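Local structure of N5-carboxyaminoimidazole ribonucleotide synthetase (Bacillus anthracis, 3QFF) at residues 287-292 with 310-315. The protein catalyses the ATP-dependent carboxylation of aminoimidazole ribonucleotide by bicarbonate to N5-carboxyaminoimidazole ribonucleotide, a step of purine biosynthesis. Residues are numbered along the deposited sequence; the frame is centred on the assembly and turned at random.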
ATOM      1  N   GLN A 287      -3.234  -5.935  -4.761  1.00 20.97           N
ATOM      2  CA  GLN A 287      -2.350  -4.991  -4.070  1.00 22.11           C
ATOM      3  C   GLN A 287      -1.638  -4.048  -5.014  1.00 22.70           C
ATOM      4  O   GLN A 287      -1.319  -2.923  -4.640  1.00 22.95           O
ATOM      5  CB  GLN A 287      -1.275  -5.740  -3.285  1.00 22.08           C
ATOM      6  CG  GLN A 287      -1.745  -6.321  -1.960  1.00 23.90           C
ATOM      7  CD  GLN A 287      -0.591  -6.915  -1.202  1.00 26.86           C
ATOM      8  OE1 GLN A 287       0.159  -7.763  -1.724  1.00 25.73           O
ATOM      9  NE2 GLN A 287      -0.409  -6.456   0.022  1.00 27.19           N
ATOM     10  N   ASP A 288      -1.336  -4.528  -6.217  1.00 22.90           N
ATOM     11  CA  ASP A 288      -0.584  -3.718  -7.172  1.00 24.25           C
ATOM     12  C   ASP A 288      -1.361  -3.381  -8.442  1.00 24.38           C
ATOM     13  O   ASP A 288      -1.058  -2.396  -9.109  1.00 24.51           O
ATOM     14  CB  ASP A 288       0.769  -4.389  -7.473  1.00 23.93           C
ATOM     15  CG  ASP A 288       1.652  -4.486  -6.231  1.00 25.04           C
ATOM     16  OD1 ASP A 288       2.014  -3.420  -5.681  1.00 26.76           O
ATOM     17  OD2 ASP A 288       1.969  -5.619  -5.788  1.00 24.17           O
ATOM     18  N   ALA A 289      -2.385  -4.171  -8.752  1.00 24.46           N
ATOM     19  CA  ALA A 289      -3.041  -4.061 -10.066  1.00 24.58           C
ATOM     20  C   ALA A 289      -4.453  -3.485 -10.046  1.00 25.05           C
ATOM     21  O   ALA A 289      -5.002  -3.191 -11.115  1.00 25.08           O
ATOM     22  CB  ALA A 289      -3.050  -5.405 -10.769  1.00 24.36           C
ATOM     23  N   CYS A 290      -5.043  -3.337  -8.856  1.00 24.99           N
ATOM     24  CA  CYS A 290      -6.403  -2.805  -8.747  1.00 25.30           C
ATOM     25  C   CYS A 290      -6.436  -1.480  -8.023  1.00 25.39           C
ATOM     26  O   CYS A 290      -5.516  -1.122  -7.297  1.00 24.54           O
ATOM     27  CB  CYS A 290      -7.335  -3.790  -8.033  1.00 24.89           C
ATOM     28  SG  CYS A 290      -7.736  -5.226  -9.002  1.00 27.77           S
ATOM     29  N   GLU A 291      -7.544  -0.776  -8.197  1.00 26.01           N
ATOM     30  CA  GLU A 291      -7.753   0.511  -7.566  1.00 26.55           C
ATOM     31  C   GLU A 291      -7.772   0.450  -6.019  1.00 26.25           C
ATOM     32  O   GLU A 291      -7.321   1.390  -5.363  1.00 26.70           O
ATOM     33  CB  GLU A 291      -9.028   1.129  -8.139  1.00 27.60           C
ATOM     34  CG  GLU A 291      -9.135   2.597  -7.885  1.00 30.08           C
ATOM     35  CD  GLU A 291     -10.253   3.233  -8.671  1.00 33.70           C
ATOM     36  OE1 GLU A 291     -10.913   4.132  -8.101  1.00 35.61           O
ATOM     37  OE2 GLU A 291     -10.476   2.823  -9.839  1.00 35.66           O
ATOM     38  N   THR A 292      -8.275  -0.653  -5.451  1.00 24.97           N
ATOM     39  CA  THR A 292      -8.207  -0.942  -4.007  1.00 24.11           C
ATOM     40  C   THR A 292      -7.748  -2.383  -3.833  1.00 23.03           C
ATOM     41  O   THR A 292      -8.175  -3.247  -4.579  1.00 23.03           O
ATOM     42  CB  THR A 292      -9.614  -0.855  -3.325  1.00 23.89           C
ATOM     43  OG1 THR A 292     -10.309   0.313  -3.765  1.00 24.67           O
ATOM     44  CG2 THR A 292      -9.481  -0.804  -1.787  1.00 24.85           C
ATOM     45  N   THR A 310     -12.882  -1.445  -7.709  1.00 24.00           N
ATOM     46  CA  THR A 310     -12.154  -2.704  -7.930  1.00 24.77           C
ATOM     47  C   THR A 310     -11.617  -2.860  -9.348  1.00 25.75           C
ATOM     48  O   THR A 310     -11.228  -3.967  -9.754  1.00 26.51           O
ATOM     49  CB  THR A 310     -13.034  -3.912  -7.648  1.00 25.28           C
ATOM     50  OG1 THR A 310     -14.169  -3.855  -8.514  1.00 26.05           O
ATOM     51  CG2 THR A 310     -13.480  -3.922  -6.192  1.00 24.11           C
ATOM     52  N   ASN A 311     -11.606  -1.760 -10.095  1.00 25.95           N
ATOM     53  CA  ASN A 311     -11.090  -1.733 -11.457  1.00 26.65           C
ATOM     54  C   ASN A 311      -9.692  -2.295 -11.567  1.00 26.43           C
ATOM     55  O   ASN A 311      -8.819  -1.981 -10.744  1.00 26.38           O
ATOM     56  CB  ASN A 311     -11.072  -0.300 -11.979  1.00 27.39           C
ATOM     57  CG  ASN A 311     -12.451   0.315 -12.018  1.00 29.19           C
ATOM     58  OD1 ASN A 311     -13.372  -0.245 -12.618  1.00 32.95           O
ATOM     59  ND2 ASN A 311     -12.608   1.468 -11.380  1.00 31.66           N
ATOM     60  N   LEU A 312      -9.488  -3.116 -12.591  1.00 25.79           N
ATOM     61  CA  LEU A 312      -8.167  -3.601 -12.943  1.00 26.01           C
ATOM     62  C   LEU A 312      -7.454  -2.489 -13.715  1.00 26.55           C
ATOM     63  O   LEU A 312      -7.887  -2.111 -14.810  1.00 26.21           O
ATOM     64  CB  LEU A 312      -8.245  -4.872 -13.795  1.00 25.70           C
ATOM     65  CG  LEU A 312      -6.865  -5.507 -14.060  1.00 26.52           C
ATOM     66  CD1 LEU A 312      -6.274  -6.124 -12.788  1.00 25.14           C
ATOM     67  CD2 LEU A 312      -6.919  -6.522 -15.155  1.00 26.28           C
ATOM     68  N   LEU A 313      -6.373  -1.975 -13.134  1.00 25.96           N
ATOM     69  CA  LEU A 313      -5.642  -0.853 -13.717  1.00 26.30           C
ATOM     70  C   LEU A 313      -4.501  -1.298 -14.628  1.00 26.27           C
ATOM     71  O   LEU A 313      -4.093  -0.551 -15.511  1.00 26.62           O
ATOM     72  CB  LEU A 313      -5.122   0.082 -12.616  1.00 26.12           C
ATOM     73  CG  LEU A 313      -6.175   0.751 -11.721  1.00 27.27           C
ATOM     74  CD1 LEU A 313      -5.503   1.694 -10.724  1.00 28.76           C
ATOM     75  CD2 LEU A 313      -7.227   1.493 -12.547  1.00 27.78           C
ATOM     76  N   LYS A 314      -3.991  -2.505 -14.405  1.00 26.25           N
ATOM     77  CA  LYS A 314      -3.000  -3.128 -15.291  1.00 25.86           C
ATOM     78  C   LYS A 314      -3.101  -4.652 -15.193  1.00 25.41           C
ATOM     79  O   LYS A 314      -3.383  -5.178 -14.113  1.00 25.91           O
ATOM     80  CB  LYS A 314      -1.576  -2.656 -14.928  1.00 25.92           C
ATOM     81  CG  LYS A 314      -0.494  -2.932 -16.012  1.00 27.76           C
ATOM     82  CD  LYS A 314       0.465  -1.752 -16.158  1.00 30.69           C
ATOM     83  CE  LYS A 314       1.746  -2.141 -16.907  1.00 33.21           C
ATOM     84  NZ  LYS A 314       2.736  -1.013 -16.884  1.00 35.47           N
ATOM     85  N   PRO A 315      -2.865  -5.373 -16.313  1.00 24.87           N
ATOM     86  CA  PRO A 315      -2.815  -6.836 -16.233  1.00 24.70           C
ATOM     87  C   PRO A 315      -1.650  -7.324 -15.349  1.00 24.19           C
ATOM     88  O   PRO A 315      -0.603  -6.670 -15.274  1.00 24.79           O
ATOM     89  CB  PRO A 315      -2.644  -7.265 -17.701  1.00 24.66           C
ATOM     90  CG  PRO A 315      -3.224  -6.132 -18.499  1.00 24.63           C
ATOM     91  CD  PRO A 315      -2.851  -4.897 -17.711  1.00 25.34           C
TER
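Glu-291 and Asn-311 run side by side and point the same way, their carboxylate and amide planes turned 38° apart. With CG anti to its backbone N (chi1 -163°) and the chain extended beyond it, the glutamate is long enough to bring OE2 to 3.0 Å from Asn-311 ND2. The hydrogen bond is nearly straight; OE2 lies in the amide plane, whereas ND2 meets the carboxylate from above its plane. That carboxylate also serves the dimer: OE2 forms a salt bridge with Lys-314 of the second subunit, and OE1 is hydrogen-bonded to Tyr-340, also of the second subunit. A cation and two neutral donors probably stabilise its negative charge.

Next to this polar pair the backbones join around Cys-290 and Leu-312. Leu-313 N donates to Ala-289 O at 2.7 Å, and Glu-291 N to Asn-311 O at 3.1 Å. Asn-311 O also receives a CA-H...O contact from Cys-290.

Small side chains suit this close approach. Ala-289 CB lies only 3.4 Å from Lys-314 O and has Leu-312 CD1 at 3.9 Å; Leu-312 CD1 also reaches Cys-290 SG at 4.2 Å. Leu-312 starts off away from the helix end, but its CD1 branch comes back against Ala-289, and the slim side chain of Cys-290 touches both the loop and Phe-212 of strand 209-220. Leu-313 sends CD1 to Glu-291 CA, 4.1 Å away, adding an apolar contact beside the backbone bonds.

Just where Cys-290 leaves helical geometry, the end of helix 286-289 is thus joined to the loop leading into strand 316-322 by an isolated beta bridge, at the dimer interface of this ATP-grasp enzyme.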